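Orf11 (PDB 6O43) is a potential lysin of a staphylococcal phage that presumably breaks down the cell wall of its host. Local coordinates at residues A[36-41]-A[71-76]; A[80-85]-A[101-106]; A[84-89]-A[93-98]. One frame throughout, in Å; residues are numbered along the deposited sequence.

All three contacts lie in or beside the long loop between helix 61-71 and helix 89-104. Contacts 1 and 3, their centres about 13 Å apart, line the site of the bound I3C: W39 comes from contact 1, R86 to Y89 from contact 3. They meet directly, since W39 CE3 lies 3.6 Å from Y89 CB. Contact 2 is about 10 Å from contact 3, centre to centre, and shares S84 and A85 with it; H82 CB packs 3.6 Å from I96 CD1. The side chain of H82 stands about 13 Å from I3C. A probable hydrogen bond from A85 N to G76 O, 3.2 Å, joins contact 1 to the other two.

Contact 1 of 3, residues A[36-41]-A[71-76]; sequences FNVWLG and EGFSSG. With I3C (5-amino-2,4,6-triiodobenzene-1,3-dicarboxylic acid), chain B.
The carbonyl oxygen of W39, whose indole meets F73 across this contact, lies 3.0 Å from iodine I2 of the bound I3C. The C4-I2...O angle is about 153°, so the approach is roughly in line with the carbon-iodine bond and consistent with a halogen bond. The same residue also meets the compound through its ring: the I3C amino nitrogen N13 sits over one indole face, displaced toward the rim, and is 3.4 Å from W39 CD2. Farther along the six-membered ring, W39 CZ2 comes within 4.0 Å of iodine I3. I3C is a heavy-atom phasing compound, probably used as such here, so its position marks a surface pocket without identifying a natural ligand.

Within the chain itself the contact is apolar and centres on F73. Its neighbour G72, at positive phi, breaks the path of helix 61-71, and the chain then runs extended alongside V38 and W39. In this strand-free, helical chain the contact joins the region at helix 34-38 to the loop that follows helix 61-71.

V38 touches F73 with both branches. With CG1 anti to the backbone N (chi1 172°), that methyl projects over a face of the phenyl ring in a CH-pi contact, 3.9 Å from F73 CE1, while V38 CG2 lies 3.9 Å from F73 CB. W39 approaches from another direction, at the edge of the ring, with its NE1 3.9 Å from F73 CE1. The indole and phenyl planes are inclined at 70°, an oblique meeting. R35 makes a cation-pi interaction with W39 and also hydrogen-bonds to G72 O, while W79 packs edge-to-face against the indole.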
loop_
_atom_site.group_PDB
_atom_site.type_symbol
_atom_site.label_atom_id
_atom_site.label_comp_id
_atom_site.label_asym_id
_atom_site.label_seq_id
_atom_site.Cartn_x
_atom_site.Cartn_y
_atom_site.Cartn_z
ATOM N N PHE A 36 6.317 -8.485 -12.022
ATOM C CA PHE A 36 6.925 -7.973 -13.243
ATOM C C PHE A 36 8.034 -8.903 -13.710
ATOM O O PHE A 36 8.287 -9.017 -14.914
ATOM C CB PHE A 36 7.459 -6.552 -13.031
ATOM C CG PHE A 36 6.432 -5.583 -12.502
ATOM C CD1 PHE A 36 5.342 -5.217 -13.274
ATOM C CD2 PHE A 36 6.571 -5.022 -11.244
ATOM C CE1 PHE A 36 4.402 -4.319 -12.798
ATOM C CE2 PHE A 36 5.633 -4.120 -10.761
ATOM C CZ PHE A 36 4.546 -3.768 -11.545
ATOM N N ASN A 37 8.673 -9.607 -12.772
ATOM C CA ASN A 37 9.710 -10.586 -13.087
ATOM C C ASN A 37 9.133 -11.992 -13.253
ATOM O O ASN A 37 9.312 -12.623 -14.299
ATOM C CB ASN A 37 10.789 -10.581 -11.995
ATOM C CG ASN A 37 11.871 -11.622 -12.240
ATOM O OD1 ASN A 37 12.307 -11.828 -13.375
ATOM N ND2 ASN A 37 12.307 -12.287 -11.175
ATOM N N VAL A 38 8.433 -12.492 -12.229
ATOM C CA VAL A 38 8.013 -13.892 -12.241
ATOM C C VAL A 38 6.945 -14.132 -13.302
ATOM O O VAL A 38 6.971 -15.151 -14.004
ATOM C CB VAL A 38 7.528 -14.324 -10.845
ATOM C CG1 VAL A 38 6.911 -15.709 -10.916
ATOM C CG2 VAL A 38 8.680 -14.306 -9.852
ATOM N N TRP A 39 5.993 -13.208 -13.440
ATOM C CA TRP A 39 4.890 -13.405 -14.377
ATOM C C TRP A 39 5.196 -12.886 -15.779
ATOM O O TRP A 39 4.847 -13.539 -16.767
ATOM C CB TRP A 39 3.621 -12.727 -13.856
ATOM C CG TRP A 39 2.896 -13.493 -12.789
ATOM C CD1 TRP A 39 3.275 -14.670 -12.211
ATOM C CD2 TRP A 39 1.652 -13.125 -12.175
ATOM N NE1 TRP A 39 2.346 -15.054 -11.268
ATOM C CE2 TRP A 39 1.339 -14.124 -11.230
ATOM C CE3 TRP A 39 0.773 -12.047 -12.334
ATOM C CZ2 TRP A 39 0.182 -14.075 -10.444
ATOM C CZ3 TRP A 39 -0.376 -12.000 -11.552
ATOM C CH2 TRP A 39 -0.659 -13.008 -10.622
ATOM N N LEU A 40 5.835 -11.724 -15.897
ATOM C CA LEU A 40 6.053 -11.095 -17.192
ATOM C C LEU A 40 7.488 -11.212 -17.695
ATOM O O LEU A 40 7.792 -10.699 -18.777
ATOM C CB LEU A 40 5.652 -9.616 -17.128
ATOM C CG LEU A 40 4.377 -9.257 -16.359
ATOM C CD1 LEU A 40 4.104 -7.762 -16.455
ATOM C CD2 LEU A 40 3.174 -10.058 -16.851
ATOM N N GLY A 41 8.377 -11.853 -16.942
ATOM C CA GLY A 41 9.757 -12.012 -17.366
ATOM C C GLY A 41 10.467 -10.704 -17.657
ATOM O O GLY A 41 11.447 -10.671 -18.409
ATOM N N GLU A 71 6.360 -5.929 -1.803
ATOM C CA GLU A 71 5.722 -7.190 -1.442
ATOM C C GLU A 71 6.467 -8.385 -2.028
ATOM O O GLU A 71 6.679 -9.390 -1.336
ATOM C CB GLU A 71 4.265 -7.197 -1.908
ATOM C CG GLU A 71 3.334 -6.370 -1.038
ATOM C CD GLU A 71 3.236 -6.903 0.380
ATOM O OE1 GLU A 71 3.288 -8.139 0.561
ATOM O OE2 GLU A 71 3.115 -6.080 1.313
ATOM N N GLY A 72 6.873 -8.291 -3.292
ATOM C CA GLY A 72 7.518 -9.404 -3.960
ATOM C C GLY A 72 6.520 -10.476 -4.363
ATOM O O GLY A 72 5.314 -10.379 -4.135
ATOM N N PHE A 73 7.048 -11.524 -4.984
ATOM C CA PHE A 73 6.222 -12.656 -5.375
ATOM C C PHE A 73 5.968 -13.570 -4.185
ATOM O O PHE A 73 6.848 -13.777 -3.346
ATOM C CB PHE A 73 6.888 -13.450 -6.499
ATOM C CG PHE A 73 6.149 -14.705 -6.863
ATOM C CD1 PHE A 73 5.025 -14.650 -7.676
ATOM C CD2 PHE A 73 6.571 -15.940 -6.379
ATOM C CE1 PHE A 73 4.336 -15.807 -8.009
ATOM C CE2 PHE A 73 5.895 -17.103 -6.705
ATOM C CZ PHE A 73 4.773 -17.040 -7.521
ATOM N N SER A 74 4.760 -14.129 -4.122
ATOM C CA SER A 74 4.410 -15.107 -3.098
ATOM C C SER A 74 3.459 -16.130 -3.694
ATOM O O SER A 74 2.443 -15.765 -4.292
ATOM C CB SER A 74 3.776 -14.438 -1.874
ATOM O OG SER A 74 4.741 -13.686 -1.158
ATOM N N SER A 75 3.801 -17.405 -3.534
ATOM C CA SER A 75 2.997 -18.504 -4.047
ATOM C C SER A 75 1.516 -18.306 -3.751
ATOM O O SER A 75 1.127 -18.014 -2.617
ATOM C CB SER A 75 3.486 -19.819 -3.431
ATOM O OG SER A 75 2.553 -20.866 -3.628
ATOM N N GLY A 76 0.694 -18.459 -4.789
ATOM C CA GLY A 76 -0.742 -18.481 -4.653
ATOM C C GLY A 76 -1.429 -17.134 -4.724
ATOM O O GLY A 76 -2.655 -17.093 -4.879
HETATM I I3 I3C B . -2.113 -16.001 -13.056
HETATM I I2 I3C B . 2.851 -15.821 -16.461
HETATM I I1 I3C B . 0.725 -21.161 -14.513
HETATM O O8 I3C B . -2.426 -19.787 -13.803
HETATM O O9 I3C B . -1.377 -19.345 -11.943
HETATM C C10 I3C B . 2.689 -19.005 -16.051
HETATM N N13 I3C B . 0.273 -14.853 -14.789
HETATM C C1 I3C B . -0.446 -18.411 -13.969
HETATM C C6 I3C B . -0.546 -17.030 -14.029
HETATM C C5 I3C B . 0.388 -16.297 -14.734
HETATM C C4 I3C B . 1.426 -16.939 -15.382
HETATM C C3 I3C B . 1.533 -18.317 -15.327
HETATM C C2 I3C B . 0.596 -19.056 -14.619
HETATM C C7 I3C B . -1.477 -19.228 -13.191
HETATM O O11 I3C B . 3.768 -19.227 -15.440
HETATM O O12 I3C B . 2.565 -19.342 -17.257
#

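Contact 2 of 3, residues A[80-85]-A[101-106]; sequences LNHTSA and VSQSKQ
H82 and Q103 reach toward one another from opposite directions, the Q103 amide coming to the edge of the imidazole. Among polar contacts, H82 NE2 lies 3.0 Å from Q103 NE2 as modelled. The amide is probably modelled the wrong way round; exchanging its O and N would make a hydrogen bond possible. The amide carbon stays in the plane of the imidazole, while the amide itself is rotated 36° from the ring. Q103 spans the gap by an extended chain beyond CG (chi2 -178°).

Packing involves the base of H82, whose CB lies against I96 CD1; its side chain also touches K99 and L100 of helix 89-104. Q103 in turn touches L150 in a separate loop.

Hydrogen bonds within 101-106 shape the end of the helix. K105 N bonds to S102 O at 2.9 Å and Q106 N to Q103 O at 3.0 Å, both spanning three residues. S104 OG turns back to V101 O, also 2.9 Å away, as serines in helices commonly do.

The whole is a loop-to-helix surface contact, joining the segment that precedes helix 89-104 to the last turn of that same helix.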
loop_
_atom_site.group_PDB
_atom_site.type_symbol
_atom_site.label_atom_id
_atom_site.label_comp_id
_atom_site.label_asym_id
_atom_site.label_seq_id
_atom_site.Cartn_x
_atom_site.Cartn_y
_atom_site.Cartn_z
ATOM N N LEU A 80 0.469 -7.554 -5.701
ATOM C CA LEU A 80 0.551 -6.902 -4.395
ATOM C C LEU A 80 0.352 -7.870 -3.237
ATOM O O LEU A 80 0.255 -7.432 -2.084
ATOM C CB LEU A 80 -0.457 -5.751 -4.275
ATOM C CG LEU A 80 -0.669 -4.880 -5.526
ATOM C CD1 LEU A 80 -1.593 -3.714 -5.208
ATOM C CD2 LEU A 80 0.653 -4.388 -6.106
ATOM N N ASN A 81 0.310 -9.177 -3.501
ATOM C CA ASN A 81 0.017 -10.180 -2.478
ATOM C C ASN A 81 -1.343 -9.934 -1.833
ATOM O O ASN A 81 -1.548 -10.221 -0.650
ATOM C CB ASN A 81 1.118 -10.233 -1.414
ATOM C CG ASN A 81 2.381 -10.907 -1.917
ATOM O OD1 ASN A 81 2.336 -11.715 -2.841
ATOM N ND2 ASN A 81 3.514 -10.579 -1.306
ATOM N N HIS A 82 -2.285 -9.418 -2.622
ATOM C CA HIS A 82 -3.569 -8.986 -2.080
ATOM C C HIS A 82 -4.464 -10.169 -1.725
ATOM O O HIS A 82 -5.030 -10.219 -0.626
ATOM C CB HIS A 82 -4.270 -8.068 -3.083
ATOM C CG HIS A 82 -5.303 -7.183 -2.465
ATOM N ND1 HIS A 82 -5.038 -5.885 -2.085
ATOM C CD2 HIS A 82 -6.601 -7.411 -2.151
ATOM C CE1 HIS A 82 -6.129 -5.348 -1.569
ATOM N NE2 HIS A 82 -7.092 -6.253 -1.597
ATOM N N THR A 83 -4.610 -11.125 -2.636
ATOM C CA THR A 83 -5.472 -12.279 -2.403
ATOM C C THR A 83 -5.087 -13.368 -3.398
ATOM O O THR A 83 -4.027 -13.303 -4.030
ATOM C CB THR A 83 -6.952 -11.895 -2.527
ATOM O OG1 THR A 83 -7.767 -12.991 -2.092
ATOM C CG2 THR A 83 -7.296 -11.566 -3.975
ATOM N N SER A 84 -5.950 -14.374 -3.532
ATOM C CA SER A 84 -5.712 -15.443 -4.493
ATOM C C SER A 84 -5.582 -14.866 -5.897
ATOM O O SER A 84 -6.276 -13.913 -6.259
ATOM C CB SER A 84 -6.853 -16.462 -4.443
ATOM O OG SER A 84 -7.364 -16.588 -3.126
ATOM N N ALA A 85 -4.687 -15.448 -6.689
ATOM C CA ALA A 85 -4.430 -14.953 -8.033
ATOM C C ALA A 85 -5.565 -15.327 -8.979
ATOM O O ALA A 85 -6.045 -16.465 -8.970
ATOM C CB ALA A 85 -3.104 -15.508 -8.553
ATOM N N VAL A 101 -9.627 0.286 -5.394
ATOM C CA VAL A 101 -10.482 1.465 -5.461
ATOM C C VAL A 101 -11.656 1.325 -4.500
ATOM O O VAL A 101 -12.005 2.270 -3.782
ATOM C CB VAL A 101 -10.950 1.704 -6.908
ATOM C CG1 VAL A 101 -12.007 2.793 -6.958
ATOM C CG2 VAL A 101 -9.767 2.071 -7.801
ATOM N N SER A 102 -12.292 0.150 -4.479
ATOM C CA SER A 102 -13.365 -0.093 -3.520
ATOM C C SER A 102 -12.882 0.132 -2.096
ATOM O O SER A 102 -13.471 0.916 -1.344
ATOM C CB SER A 102 -13.908 -1.514 -3.678
ATOM O OG SER A 102 -14.490 -1.698 -4.954
ATOM N N GLN A 103 -11.790 -0.536 -1.715
ATOM C CA GLN A 103 -11.332 -0.485 -0.330
ATOM C C GLN A 103 -10.967 0.934 0.085
ATOM O O GLN A 103 -11.218 1.334 1.229
ATOM C CB GLN A 103 -10.149 -1.439 -0.133
ATOM C CG GLN A 103 -10.537 -2.907 -0.290
ATOM C CD GLN A 103 -9.382 -3.864 -0.056
ATOM O OE1 GLN A 103 -8.303 -3.464 0.386
ATOM N NE2 GLN A 103 -9.606 -5.142 -0.347
ATOM N N SER A 104 -10.398 1.721 -0.831
ATOM C CA SER A 104 -10.017 3.089 -0.490
ATOM C C SER A 104 -11.216 3.955 -0.131
ATOM O O SER A 104 -11.029 5.034 0.444
ATOM C CB SER A 104 -9.248 3.740 -1.645
ATOM O OG SER A 104 -10.132 4.192 -2.656
ATOM N N LYS A 105 -12.436 3.518 -0.452
ATOM C CA LYS A 105 -13.652 4.247 -0.100
ATOM C C LYS A 105 -14.460 3.556 0.995
ATOM O O LYS A 105 -15.613 3.928 1.229
ATOM C CB LYS A 105 -14.536 4.436 -1.335
ATOM C CG LYS A 105 -13.819 4.906 -2.590
ATOM C CD LYS A 105 -14.812 5.015 -3.734
ATOM C CE LYS A 105 -14.142 4.874 -5.088
ATOM N NZ LYS A 105 -15.143 4.787 -6.191
ATOM N N GLN A 106 -13.895 2.551 1.657
ATOM C CA GLN A 106 -14.662 1.767 2.617
ATOM C C GLN A 106 -14.835 2.523 3.931
ATOM O O GLN A 106 -13.988 3.326 4.335
ATOM C CB GLN A 106 -13.978 0.424 2.883
ATOM C CG GLN A 106 -12.670 0.544 3.645
ATOM C CD GLN A 106 -11.871 -0.744 3.649
ATOM O OE1 GLN A 106 -12.429 -1.834 3.529
ATOM N NE2 GLN A 106 -10.551 -0.622 3.776
#

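Contact 3 of 3, residues A[84-89]-A[93-98]; sequences SARGDY and AKFIAR. With I3C (5-amino-2,4,6-triiodobenzene-1,3-dicarboxylic acid), chain B.
R86 reaches F95 through two bends: chi1 (-59°) sets CG anti to the carbonyl carbon, and turns at chi2 and chi3 then fold the chain back over the phenyl ring, which F95 offers with its own CG anti to the backbone N (chi1 173°). The arginine lies against one face with its aliphatic part and its NE together. R86 CD stands 4.0 Å from the centroid of the F95 ring, nearly above it, in a CH-pi contact, while R86 NE comes to 3.2 Å from F95 CE2. The guanidinium does not stack: its plane is 81° from that of the phenyl, so an edge is presented to the face. R86 CZ is 4.4 Å from the F95 centroid and off-centre, an arrangement that still counts as cation-pi.

The backbone of the same loop borders the I3C site. R86 O lies 3.2 Å from iodine I3, and Y89 N is 3.6 Å from the I3C amino nitrogen N13. A hydrogen bond from R86 N to D92 OD1 ties this part of the loop to the helix.

D88 is the N-cap residue of helix 89-104, its side chain capping a backbone N in the first turn and bonding T91 OG1. The first turn is closed by A93 N donating to Y89 O at 3.0 Å, and W79 NE1 donates to the same carbonyl. Helix 44-57 packs alongside: Y89 OH bonds Q49 and its side chain touches V50, while A97 and K94 lean on I57, so that K94 and A97 meet helix 44-57 while F95 meets the loop before the helix.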
loop_
_atom_site.group_PDB
_atom_site.type_symbol
_atom_site.label_atom_id
_atom_site.label_comp_id
_atom_site.label_asym_id
_atom_site.label_seq_id
_atom_site.Cartn_x
_atom_site.Cartn_y
_atom_site.Cartn_z
ATOM N N SER A 84 -5.950 -14.374 -3.532
ATOM C CA SER A 84 -5.712 -15.443 -4.493
ATOM C C SER A 84 -5.582 -14.866 -5.897
ATOM O O SER A 84 -6.276 -13.913 -6.259
ATOM C CB SER A 84 -6.853 -16.462 -4.443
ATOM O OG SER A 84 -7.364 -16.588 -3.126
ATOM N N ALA A 85 -4.687 -15.448 -6.689
ATOM C CA ALA A 85 -4.430 -14.953 -8.033
ATOM C C ALA A 85 -5.565 -15.327 -8.979
ATOM O O ALA A 85 -6.045 -16.465 -8.970
ATOM C CB ALA A 85 -3.104 -15.508 -8.553
ATOM N N ARG A 86 -5.989 -14.369 -9.795
ATOM C CA ARG A 86 -6.914 -14.656 -10.883
ATOM C C ARG A 86 -6.189 -15.503 -11.934
ATOM O O ARG A 86 -5.059 -15.959 -11.738
ATOM C CB ARG A 86 -7.476 -13.359 -11.456
ATOM C CG ARG A 86 -8.218 -12.498 -10.443
ATOM C CD ARG A 86 -9.450 -13.206 -9.896
ATOM N NE ARG A 86 -9.527 -13.112 -8.440
ATOM C CZ ARG A 86 -9.458 -14.154 -7.615
ATOM N NH1 ARG A 86 -9.324 -15.381 -8.103
ATOM N NH2 ARG A 86 -9.532 -13.972 -6.304
ATOM N N GLY A 87 -6.837 -15.706 -13.084
ATOM C CA GLY A 87 -6.360 -16.684 -14.049
ATOM C C GLY A 87 -5.242 -16.218 -14.958
ATOM O O GLY A 87 -4.538 -17.058 -15.528
ATOM N N ASP A 88 -5.069 -14.909 -15.122
ATOM C CA ASP A 88 -4.002 -14.388 -15.966
ATOM C C ASP A 88 -3.556 -13.042 -15.412
ATOM O O ASP A 88 -4.267 -12.406 -14.628
ATOM C CB ASP A 88 -4.443 -14.270 -17.433
ATOM C CG ASP A 88 -5.499 -13.201 -17.644
ATOM O OD1 ASP A 88 -5.122 -12.025 -17.834
ATOM O OD2 ASP A 88 -6.704 -13.536 -17.616
ATOM N N TYR A 89 -2.361 -12.612 -15.825
ATOM C CA TYR A 89 -1.746 -11.454 -15.183
ATOM C C TYR A 89 -2.542 -10.175 -15.420
ATOM O O TYR A 89 -2.608 -9.321 -14.528
ATOM C CB TYR A 89 -0.299 -11.284 -15.654
ATOM C CG TYR A 89 -0.135 -10.756 -17.065
ATOM C CD1 TYR A 89 -0.196 -9.391 -17.332
ATOM C CD2 TYR A 89 0.106 -11.617 -18.123
ATOM C CE1 TYR A 89 -0.041 -8.904 -18.617
ATOM C CE2 TYR A 89 0.263 -11.139 -19.410
ATOM C CZ TYR A 89 0.190 -9.781 -19.651
ATOM O OH TYR A 89 0.349 -9.302 -20.934
ATOM N N ALA A 93 -4.386 -7.954 -12.529
ATOM C CA ALA A 93 -4.081 -6.553 -12.256
ATOM C C ALA A 93 -5.350 -5.716 -12.194
ATOM O O ALA A 93 -5.510 -4.884 -11.293
ATOM C CB ALA A 93 -3.122 -5.997 -13.310
ATOM N N LYS A 94 -6.270 -5.925 -13.141
ATOM C CA LYS A 94 -7.517 -5.164 -13.142
ATOM C C LYS A 94 -8.404 -5.548 -11.961
ATOM O O LYS A 94 -9.071 -4.688 -11.371
ATOM C CB LYS A 94 -8.264 -5.380 -14.459
ATOM C CG LYS A 94 -7.524 -4.909 -15.706
ATOM C CD LYS A 94 -8.396 -5.109 -16.938
ATOM C CE LYS A 94 -7.676 -4.715 -18.217
ATOM N NZ LYS A 94 -8.508 -5.007 -19.415
ATOM N N PHE A 95 -8.442 -6.834 -11.615
ATOM C CA PHE A 95 -9.189 -7.263 -10.435
ATOM C C PHE A 95 -8.684 -6.551 -9.184
ATOM O O PHE A 95 -9.472 -6.014 -8.397
ATOM C CB PHE A 95 -9.082 -8.784 -10.286
ATOM C CG PHE A 95 -9.673 -9.323 -9.011
ATOM C CD1 PHE A 95 -11.045 -9.345 -8.818
ATOM C CD2 PHE A 95 -8.855 -9.830 -8.013
ATOM C CE1 PHE A 95 -11.594 -9.850 -7.643
ATOM C CE2 PHE A 95 -9.396 -10.338 -6.838
ATOM C CZ PHE A 95 -10.768 -10.347 -6.653
ATOM N N ILE A 96 -7.363 -6.519 -8.997
ATOM C CA ILE A 96 -6.804 -5.907 -7.797
ATOM C C ILE A 96 -6.934 -4.391 -7.844
ATOM O O ILE A 96 -7.085 -3.741 -6.801
ATOM C CB ILE A 96 -5.340 -6.339 -7.608
ATOM C CG1 ILE A 96 -5.275 -7.820 -7.235
ATOM C CG2 ILE A 96 -4.670 -5.481 -6.547
ATOM C CD1 ILE A 96 -6.198 -8.196 -6.072
ATOM N N ALA A 97 -6.871 -3.800 -9.038
ATOM C CA ALA A 97 -7.051 -2.357 -9.150
ATOM C C ALA A 97 -8.453 -1.952 -8.719
ATOM O O ALA A 97 -8.625 -1.007 -7.941
ATOM C CB ALA A 97 -6.769 -1.893 -10.580
ATOM N N ARG A 98 -9.473 -2.654 -9.220
ATOM C CA ARG A 98 -10.840 -2.343 -8.817
ATOM C C ARG A 98 -11.068 -2.648 -7.342
ATOM O O ARG A 98 -11.806 -1.922 -6.667
ATOM C CB ARG A 98 -11.838 -3.106 -9.691
ATOM C CG ARG A 98 -11.933 -2.576 -11.118
ATOM C CD ARG A 98 -13.026 -3.282 -11.902
ATOM N NE ARG A 98 -12.744 -4.701 -12.091
ATOM C CZ ARG A 98 -12.349 -5.240 -13.241
ATOM N NH1 ARG A 98 -12.192 -4.478 -14.317
ATOM N NH2 ARG A 98 -12.115 -6.543 -13.315
HETATM I I3 I3C B . -2.113 -16.001 -13.056
HETATM I I2 I3C B . 2.851 -15.821 -16.461
HETATM I I1 I3C B . 0.725 -21.161 -14.513
HETATM O O8 I3C B . -2.426 -19.787 -13.803
HETATM O O9 I3C B . -1.377 -19.345 -11.943
HETATM C C10 I3C B . 2.689 -19.005 -16.051
HETATM N N13 I3C B . 0.273 -14.853 -14.789
HETATM C C1 I3C B . -0.446 -18.411 -13.969
HETATM C C6 I3C B . -0.546 -17.030 -14.029
HETATM C C5 I3C B . 0.388 -16.297 -14.734
HETATM C C4 I3C B . 1.426 -16.939 -15.382
HETATM C C3 I3C B . 1.533 -18.317 -15.327
HETATM C C2 I3C B . 0.596 -19.056 -14.619
HETATM C C7 I3C B . -1.477 -19.228 -13.191
HETATM O O11 I3C B . 3.768 -19.227 -15.440
HETATM O O12 I3C B . 2.565 -19.342 -17.257
#